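Local coordinates for protein bifunctional enzyme cysn/cysc (Mycobacterium tuberculosis, PDB 4BZP) that catalyses, as the kinase part of a bifunctional sulfate-activating enzyme, the ATP-dependent phosphorylation of adenylyl sulfate at its 3'-hydroxyl, at residues K6-G12 with V80-S86; S20-V25 with I161-A165; L48-L52 with N62-L66. One frame throughout, in Å; residues are numbered along the deposited sequence. Where two conformers were deposited one is given.

Contact 1 of 3, residues K6-G12 with V80-S86; sequences KTVWFTG and VLVPAIS
T7, V8 and W9 pair in parallel with V80, L81 and V82, the axes of strands 6-11 and 80-82 lying 4.7 Å apart and inclined at 13°. Backbone hydrogen bonds run from V80 N to K6 O, V8 N to V80 O, V82 N to V8 O and F10 N to V82 O. T7, W9, V80 and V82 share the sheet face covered by helix 56-75. There V82 CG1 sits over the six-membered ring of W9, 4.0 Å from its centroid, in a CH-pi contact. CG of W9 lies anti to the backbone N (chi1 -167°), which swings the indole across the neighbouring strand, over V82, with W9 NE1 2.9 Å from S86 OG. On the other face L81 CD2 packs on V8 CB at 3.9 Å. In the conformer given, the F10 ring turns its edge to V82 O. Beyond V82 the regular pairing gives way to a polar junction. A water 2.8 Å from F10 O also reaches V82 O and S86 OG. T11 OG1 lies 2.8 Å from I85 O and 2.9 Å from S86 O; its one proton has both carbonyls within reach, and Y145 OH is a further hydrogen-bond partner. G12 N donates to I85 O at 3.2 Å. The apolar seam thus ends in backbone carbonyls held by amide, hydroxyl and water just where the P-loop begins.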
# COMPACT_ATOMS: atom_id res chain seq x y z
N LYS A 6 14.28 -1.07 1.29
CA LYS A 6 14.56 -2.39 0.75
C LYS A 6 13.52 -3.31 1.30
O LYS A 6 12.88 -2.99 2.32
CB LYS A 6 15.91 -2.89 1.26
CG LYS A 6 17.09 -1.95 1.08
CD LYS A 6 18.38 -2.48 1.58
CE LYS A 6 19.47 -1.41 1.40
NZ LYS A 6 20.68 -1.86 2.14
N THR A 7 13.40 -4.49 0.69
CA THR A 7 12.48 -5.52 1.17
C THR A 7 13.13 -6.84 1.49
O THR A 7 13.91 -7.37 0.70
CB THR A 7 11.34 -5.78 0.14
OG1 THR A 7 10.59 -4.55 0.00
CG2 THR A 7 10.40 -6.92 0.54
N VAL A 8 12.81 -7.37 2.68
CA VAL A 8 13.15 -8.72 3.05
C VAL A 8 11.90 -9.57 2.93
O VAL A 8 10.92 -9.33 3.64
CB VAL A 8 13.68 -8.77 4.49
CG1 VAL A 8 14.03 -10.20 4.86
CG2 VAL A 8 14.88 -7.86 4.65
N TRP A 9 11.91 -10.55 2.05
CA TRP A 9 10.77 -11.41 1.72
C TRP A 9 11.06 -12.76 2.31
O TRP A 9 11.93 -13.53 1.80
CB TRP A 9 10.61 -11.49 0.21
CG TRP A 9 9.34 -12.07 -0.29
CD1 TRP A 9 9.09 -13.36 -0.53
CD2 TRP A 9 8.14 -11.34 -0.63
NE1 TRP A 9 7.79 -13.50 -0.98
CE2 TRP A 9 7.20 -12.26 -1.08
CE3 TRP A 9 7.77 -9.99 -0.61
CZ2 TRP A 9 5.91 -11.88 -1.50
CZ3 TRP A 9 6.49 -9.66 -1.02
CH2 TRP A 9 5.62 -10.59 -1.43
N PHE A 10 10.38 -13.11 3.39
CA PHE A 10 10.54 -14.40 3.95
C PHE A 10 9.81 -15.45 3.13
O PHE A 10 8.91 -15.24 2.26
CB PHE A 10 10.04 -14.45 5.37
CG PHE A 10 10.87 -13.66 6.32
CD1 PHE A 10 10.63 -12.31 6.49
CD2 PHE A 10 11.91 -14.25 7.02
CE1 PHE A 10 11.42 -11.57 7.33
CE2 PHE A 10 12.70 -13.51 7.85
CZ PHE A 10 12.42 -12.17 8.06
N THR A 11 10.19 -16.66 3.44
CA THR A 11 9.44 -17.82 2.91
C THR A 11 9.76 -19.00 3.80
O THR A 11 10.86 -19.11 4.33
CB THR A 11 9.76 -18.07 1.42
OG1 THR A 11 8.99 -19.21 0.98
CG2 THR A 11 11.24 -18.30 1.17
N GLY A 12 8.80 -19.87 4.00
CA GLY A 12 8.93 -21.07 4.81
C GLY A 12 7.60 -21.53 5.33
O GLY A 12 6.61 -20.78 5.35
N VAL A 80 11.25 -2.97 4.68
CA VAL A 80 10.00 -3.74 4.70
C VAL A 80 10.30 -5.22 4.95
O VAL A 80 11.17 -5.77 4.30
CB VAL A 80 9.20 -3.60 3.41
CG1 VAL A 80 7.83 -4.28 3.48
CG2 VAL A 80 8.99 -2.11 3.08
N LEU A 81 9.59 -5.82 5.87
CA LEU A 81 9.78 -7.23 6.26
C LEU A 81 8.49 -7.94 6.00
O LEU A 81 7.44 -7.55 6.57
CB LEU A 81 10.14 -7.29 7.73
CG LEU A 81 11.43 -6.54 8.06
CD1 LEU A 81 11.42 -5.87 9.41
CD2 LEU A 81 12.61 -7.49 7.98
N VAL A 82 8.50 -8.95 5.14
CA VAL A 82 7.25 -9.62 4.70
C VAL A 82 7.32 -11.07 5.11
O VAL A 82 7.99 -11.90 4.46
CB VAL A 82 7.10 -9.53 3.19
CG1 VAL A 82 5.76 -10.15 2.76
CG2 VAL A 82 7.20 -8.10 2.73
N PRO A 83 6.59 -11.44 6.19
CA PRO A 83 6.64 -12.81 6.67
C PRO A 83 5.57 -13.74 6.14
O PRO A 83 4.98 -14.52 6.96
CB PRO A 83 6.48 -12.63 8.16
CG PRO A 83 5.57 -11.47 8.29
CD PRO A 83 5.98 -10.54 7.19
N ALA A 84 5.49 -13.88 4.84
CA ALA A 84 4.49 -14.75 4.21
C ALA A 84 5.08 -16.11 3.90
O ALA A 84 6.29 -16.25 3.68
CB ALA A 84 3.94 -14.09 2.96
N ILE A 85 4.25 -17.12 3.88
CA ILE A 85 4.69 -18.46 3.59
C ILE A 85 5.32 -18.50 2.21
O ILE A 85 6.38 -19.12 2.03
CB ILE A 85 3.57 -19.48 3.72
CG1 ILE A 85 3.19 -19.63 5.20
CG2 ILE A 85 3.96 -20.88 3.17
CD1 ILE A 85 1.96 -20.45 5.42
N SER A 86 4.61 -17.90 1.22
CA SER A 86 5.10 -17.79 -0.16
C SER A 86 5.54 -19.18 -0.65
O SER A 86 6.74 -19.37 -0.92
CB SER A 86 6.28 -16.79 -0.20
OG SER A 86 5.83 -15.45 -0.05
O HOH W 1 6.77 -13.52 1.86

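Contact 2 of 3, residues S20-V25 with I161-A165; sequences SVAMLV and IDEQA. With ADP (adenosine-5'-diphosphate), chain C; EDO (1,2-ethanediol), chain D.
L24 and I161 lean toward each other where helices 20-25 and 161-165 cross at -66°, their axes 8.8 Å apart. With its CG anti to the backbone N (chi1 -177°), L24 lays one methyl, CD2, on the backbone of D162, 3.6 Å from its CA, while L24 CG rests on A165 CB. The small A165 side chain points into the opposing helix and lets it come close: V25 CG2 lies 3.7 Å from A165 CB. V21 meets Q164 at about a right angle, its CG2 turned to the side-chain amide in the conformer given. I161 faces two ways. Its CG2 branch turns to S20 O and L24 CD2, whereas CG1, on the other branch, lies over the adenine face of ADP, 3.4 Å from C5. S20 grips the alpha-phosphate with two bonds to O2A, from its backbone N and from OG, the latter 2.7 Å long. At the outer margin D162 OD1 forms a salt bridge with K28. Apolar packing therefore holds together two walls of the nucleotide site: the C-terminal helix, whose I161 covers the adenine here, and the helix following the P-loop, which takes the phosphate as in P-loop kinases.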
# COMPACT_ATOMS: atom_id res chain seq x y z
N SER A 20 8.43 -14.26 13.79
CA SER A 20 9.27 -14.00 14.98
C SER A 20 10.52 -13.26 14.57
O SER A 20 10.91 -12.29 15.21
CB SER A 20 9.70 -15.29 15.64
OG SER A 20 8.62 -16.07 16.12
N VAL A 21 11.19 -13.69 13.50
CA VAL A 21 12.36 -13.01 13.02
C VAL A 21 12.06 -11.62 12.51
O VAL A 21 12.72 -10.64 12.83
CB VAL A 21 13.15 -13.84 11.98
CG1 VAL A 21 14.34 -13.06 11.45
CG2 VAL A 21 13.62 -15.17 12.60
N ALA A 22 11.02 -11.48 11.71
CA ALA A 22 10.65 -10.18 11.15
C ALA A 22 10.40 -9.17 12.25
O ALA A 22 10.87 -8.05 12.15
CB ALA A 22 9.39 -10.35 10.25
N MET A 23 9.64 -9.56 13.26
CA MET A 23 9.27 -8.65 14.35
C MET A 23 10.51 -8.21 15.13
O MET A 23 10.58 -7.07 15.54
CB MET A 23 8.23 -9.27 15.28
CG MET A 23 6.89 -9.53 14.59
SD MET A 23 6.03 -8.01 14.20
CE MET A 23 5.46 -7.36 15.76
N LEU A 24 11.45 -9.13 15.36
CA LEU A 24 12.63 -8.78 16.12
C LEU A 24 13.56 -7.92 15.30
O LEU A 24 14.16 -6.97 15.80
CB LEU A 24 13.34 -10.02 16.65
CG LEU A 24 14.57 -9.68 17.53
CD1 LEU A 24 14.28 -8.72 18.66
CD2 LEU A 24 15.10 -10.97 18.11
N VAL A 25 13.70 -8.18 14.01
CA VAL A 25 14.45 -7.28 13.15
C VAL A 25 13.83 -5.89 13.16
O VAL A 25 14.54 -4.90 13.28
CB VAL A 25 14.54 -7.81 11.70
CG1 VAL A 25 15.14 -6.78 10.75
CG2 VAL A 25 15.33 -9.09 11.61
N ILE A 161 16.18 -16.87 17.71
CA ILE A 161 15.50 -15.79 16.98
C ILE A 161 16.37 -14.56 16.92
O ILE A 161 16.53 -13.89 15.92
CB ILE A 161 14.14 -15.49 17.59
CG1 ILE A 161 13.25 -16.71 17.44
CG2 ILE A 161 13.51 -14.29 16.97
CD1 ILE A 161 12.11 -16.75 18.40
N ASP A 162 17.02 -14.23 18.05
CA ASP A 162 17.95 -13.11 18.11
C ASP A 162 19.14 -13.25 17.12
O ASP A 162 19.49 -12.30 16.44
CB ASP A 162 18.47 -12.91 19.54
CG ASP A 162 19.30 -11.66 19.67
OD1 ASP A 162 18.68 -10.57 19.68
OD2 ASP A 162 20.55 -11.77 19.75
N GLU A 163 19.70 -14.43 17.08
CA GLU A 163 20.82 -14.72 16.17
C GLU A 163 20.38 -14.59 14.74
O GLU A 163 21.07 -14.02 13.90
CB GLU A 163 21.42 -16.08 16.46
CG GLU A 163 22.19 -16.08 17.80
CD GLU A 163 22.43 -17.44 18.39
OE1 GLU A 163 21.92 -18.50 17.94
OE2 GLU A 163 23.19 -17.43 19.42
N GLN A 164 19.21 -15.16 14.43
CA GLN A 164 18.67 -15.08 13.06
C GLN A 164 18.36 -13.64 12.65
O GLN A 164 18.61 -13.23 11.54
CB GLN A 164 17.40 -15.90 12.97
CG GLN A 164 17.64 -17.37 13.10
CD GLN A 164 16.39 -18.19 12.86
OE1 GLN A 164 15.34 -17.71 12.35
NE2 GLN A 164 16.47 -19.44 13.23
N ALA A 165 17.81 -12.86 13.56
CA ALA A 165 17.52 -11.45 13.31
C ALA A 165 18.82 -10.70 12.99
O ALA A 165 18.83 -9.88 12.06
CB ALA A 165 16.82 -10.80 14.50
PB ADP C . 5.86 -18.26 11.12
O1B ADP C . 4.48 -18.99 10.97
O2B ADP C . 6.85 -18.67 10.08
O3B ADP C . 5.69 -16.80 11.31
PA ADP C . 6.63 -18.20 13.94
O1A ADP C . 5.29 -17.95 14.50
O2A ADP C . 7.57 -17.03 13.86
O3A ADP C . 6.47 -18.84 12.50
O5' ADP C . 7.45 -19.37 14.68
C5' ADP C . 6.75 -20.43 15.30
C4' ADP C . 7.19 -20.44 16.77
O4' ADP C . 8.44 -21.10 16.83
C3' ADP C . 7.32 -19.10 17.51
O3' ADP C . 6.28 -18.99 18.45
C2' ADP C . 8.58 -19.26 18.29
O2' ADP C . 8.19 -19.42 19.68
C1' ADP C . 9.25 -20.51 17.82
N9 ADP C . 10.54 -20.21 17.16
C8 ADP C . 10.65 -19.64 15.93
N7 ADP C . 11.93 -19.48 15.55
C5 ADP C . 12.66 -20.00 16.59
C6 ADP C . 14.08 -20.11 16.82
N6 ADP C . 14.99 -19.70 15.91
N1 ADP C . 14.41 -20.67 18.01
C2 ADP C . 13.51 -21.07 18.90
N3 ADP C . 12.16 -20.97 18.78
C4 ADP C . 11.74 -20.40 17.64
C1 EDO D . 21.96 -7.77 22.33
O1 EDO D . 21.66 -6.68 21.47
C2 EDO D . 21.01 -8.88 21.96
O2 EDO D . 21.43 -9.37 20.66

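Contact 3 of 3, residues L48-L52 with N62-L66; sequences LNADL and NLRRL
R65 stretches its guanidinium across L52, whose CD1 lies over the centre of one face, 3.9 Å above the plane, with CD2 3.6 Å from R65 NH2. The motif is an end-on, two-nitrogen salt bridge between a helix arginine and a type I beta turn, N49 to L52, in the loop that precedes helix 56-75 of this P-loop kinase fold. D51 meets the guanidinium edge with its carboxylate nearly coplanar, the two planes 12° apart. R65 NH1 bonds D51 OD1 and R65 NH2 bonds D51 OD2, each at 2.8 Å and each using the syn lone pair of its oxygen. D51 reaches this position with CG between the backbone N and the carbonyl carbon (chi1 60°), while the R65 chain stays extended from CG to NE. R65 NH1 also donates to N49 OD1 at 2.9 Å, from above the amide plane rather than on a lone pair. E61 OE2 takes the remaining nitrogen, NE, in a second salt bridge, so all three guanidinium nitrogens are engaged and the group is fixed in rotation. Two carboxylates beside it would probably stabilise its positive charge. The turn itself is closed by L52 N donating to N49 O. This corner also faces the second subunit: L48 O accepts a hydrogen bond from R64 NH2 of that subunit, and L48 packs on its R65. On the helix side L52 CD1 touches the start of the segment, 3.6 Å from N62 N, and N49 ND2 makes a weak hydrogen bond to N62 OD1, 3.2 Å long and bent to 127°.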
# COMPACT_ATOMS: atom_id res chain seq x y z
N LEU A 48 -7.24 -3.73 2.84
CA LEU A 48 -6.87 -3.70 1.43
C LEU A 48 -7.33 -4.92 0.67
O LEU A 48 -7.87 -4.81 -0.41
CB LEU A 48 -5.36 -3.54 1.28
CG LEU A 48 -4.83 -3.56 -0.15
CD1 LEU A 48 -5.41 -2.44 -1.00
CD2 LEU A 48 -3.31 -3.52 -0.16
N ASN A 49 -7.10 -6.08 1.30
CA ASN A 49 -7.36 -7.34 0.67
C ASN A 49 -8.63 -8.03 1.13
O ASN A 49 -8.77 -9.26 0.97
CB ASN A 49 -6.08 -8.21 0.74
CG ASN A 49 -4.95 -7.62 -0.07
OD1 ASN A 49 -5.11 -6.82 -0.99
ND2 ASN A 49 -3.72 -8.08 0.26
N ALA A 50 -9.56 -7.26 1.66
CA ALA A 50 -10.86 -7.79 2.07
C ALA A 50 -11.65 -8.45 0.97
O ALA A 50 -12.56 -9.23 1.28
CB ALA A 50 -11.69 -6.70 2.74
N ASP A 51 -11.40 -8.12 -0.28
CA ASP A 51 -12.10 -8.72 -1.40
C ASP A 51 -11.64 -10.15 -1.69
O ASP A 51 -12.32 -10.87 -2.44
CB ASP A 51 -11.92 -7.89 -2.65
CG ASP A 51 -10.46 -7.72 -3.07
OD1 ASP A 51 -9.61 -7.41 -2.20
OD2 ASP A 51 -10.21 -7.85 -4.28
N LEU A 52 -10.49 -10.56 -1.16
CA LEU A 52 -9.92 -11.87 -1.49
C LEU A 52 -10.37 -12.94 -0.52
O LEU A 52 -10.48 -12.73 0.69
CB LEU A 52 -8.39 -11.79 -1.43
CG LEU A 52 -7.76 -10.84 -2.45
CD1 LEU A 52 -6.22 -10.86 -2.29
CD2 LEU A 52 -8.15 -11.24 -3.83
N ASN A 62 -2.99 -12.20 -3.33
CA ASN A 62 -2.57 -11.65 -2.06
C ASN A 62 -1.08 -11.33 -2.09
O ASN A 62 -0.67 -10.23 -1.73
CB ASN A 62 -2.93 -12.63 -0.95
CG ASN A 62 -2.56 -12.15 0.39
OD1 ASN A 62 -3.09 -11.13 0.86
ND2 ASN A 62 -1.64 -12.85 1.04
N LEU A 63 -0.25 -12.27 -2.55
CA LEU A 63 1.17 -12.09 -2.60
C LEU A 63 1.52 -11.06 -3.64
O LEU A 63 2.44 -10.25 -3.38
CB LEU A 63 1.89 -13.41 -2.86
CG LEU A 63 1.75 -14.47 -1.78
CD1 LEU A 63 2.23 -15.80 -2.27
CD2 LEU A 63 2.49 -14.04 -0.52
N ARG A 64 0.88 -11.06 -4.80
CA ARG A 64 1.16 -10.04 -5.81
C ARG A 64 0.94 -8.64 -5.23
O ARG A 64 1.76 -7.75 -5.38
CB ARG A 64 0.28 -10.27 -7.04
CG ARG A 64 0.66 -9.41 -8.22
CD ARG A 64 -0.37 -9.41 -9.37
NE ARG A 64 -1.57 -8.70 -8.99
CZ ARG A 64 -1.69 -7.36 -9.03
NH1 ARG A 64 -0.69 -6.60 -9.47
NH2 ARG A 64 -2.80 -6.82 -8.63
N ARG A 65 -0.19 -8.45 -4.56
CA ARG A 65 -0.49 -7.14 -4.01
C ARG A 65 0.53 -6.82 -2.91
O ARG A 65 0.98 -5.65 -2.81
CB ARG A 65 -1.89 -7.10 -3.47
CG ARG A 65 -2.97 -7.22 -4.52
CD ARG A 65 -4.31 -7.07 -3.90
NE ARG A 65 -5.39 -7.50 -4.80
CZ ARG A 65 -6.67 -7.49 -4.42
NH1 ARG A 65 -7.00 -7.12 -3.22
NH2 ARG A 65 -7.57 -7.96 -5.27
N LEU A 66 0.85 -7.77 -2.04
CA LEU A 66 1.84 -7.55 -1.00
C LEU A 66 3.15 -7.07 -1.65
O LEU A 66 3.84 -6.17 -1.10
CB LEU A 66 2.06 -8.83 -0.17
CG LEU A 66 1.21 -9.18 1.06
CD1 LEU A 66 1.44 -10.56 1.56
CD2 LEU A 66 1.65 -8.28 2.18

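Overall arrangement
Contact 1 lies at the middle of the five-stranded parallel sheet, its centre about 3 Å from the centre of the chain, with the other two on opposite sides of that point. Contact 2 is about 12 Å away, centre to centre, and touches it where F10 and L81 pack on A22 of helix 18-31; contact 3 is about 15 Å away, and L63 of helix 56-75 packs against W9 and S86. Contacts 2 and 3 do not touch, their nearest atoms being about 11 Å apart. Along the chain contact 3 is nested within the loops closed by both others, whose segments alternate. The sheet thus links a nucleotide-binding flank to a flank that meets the second subunit.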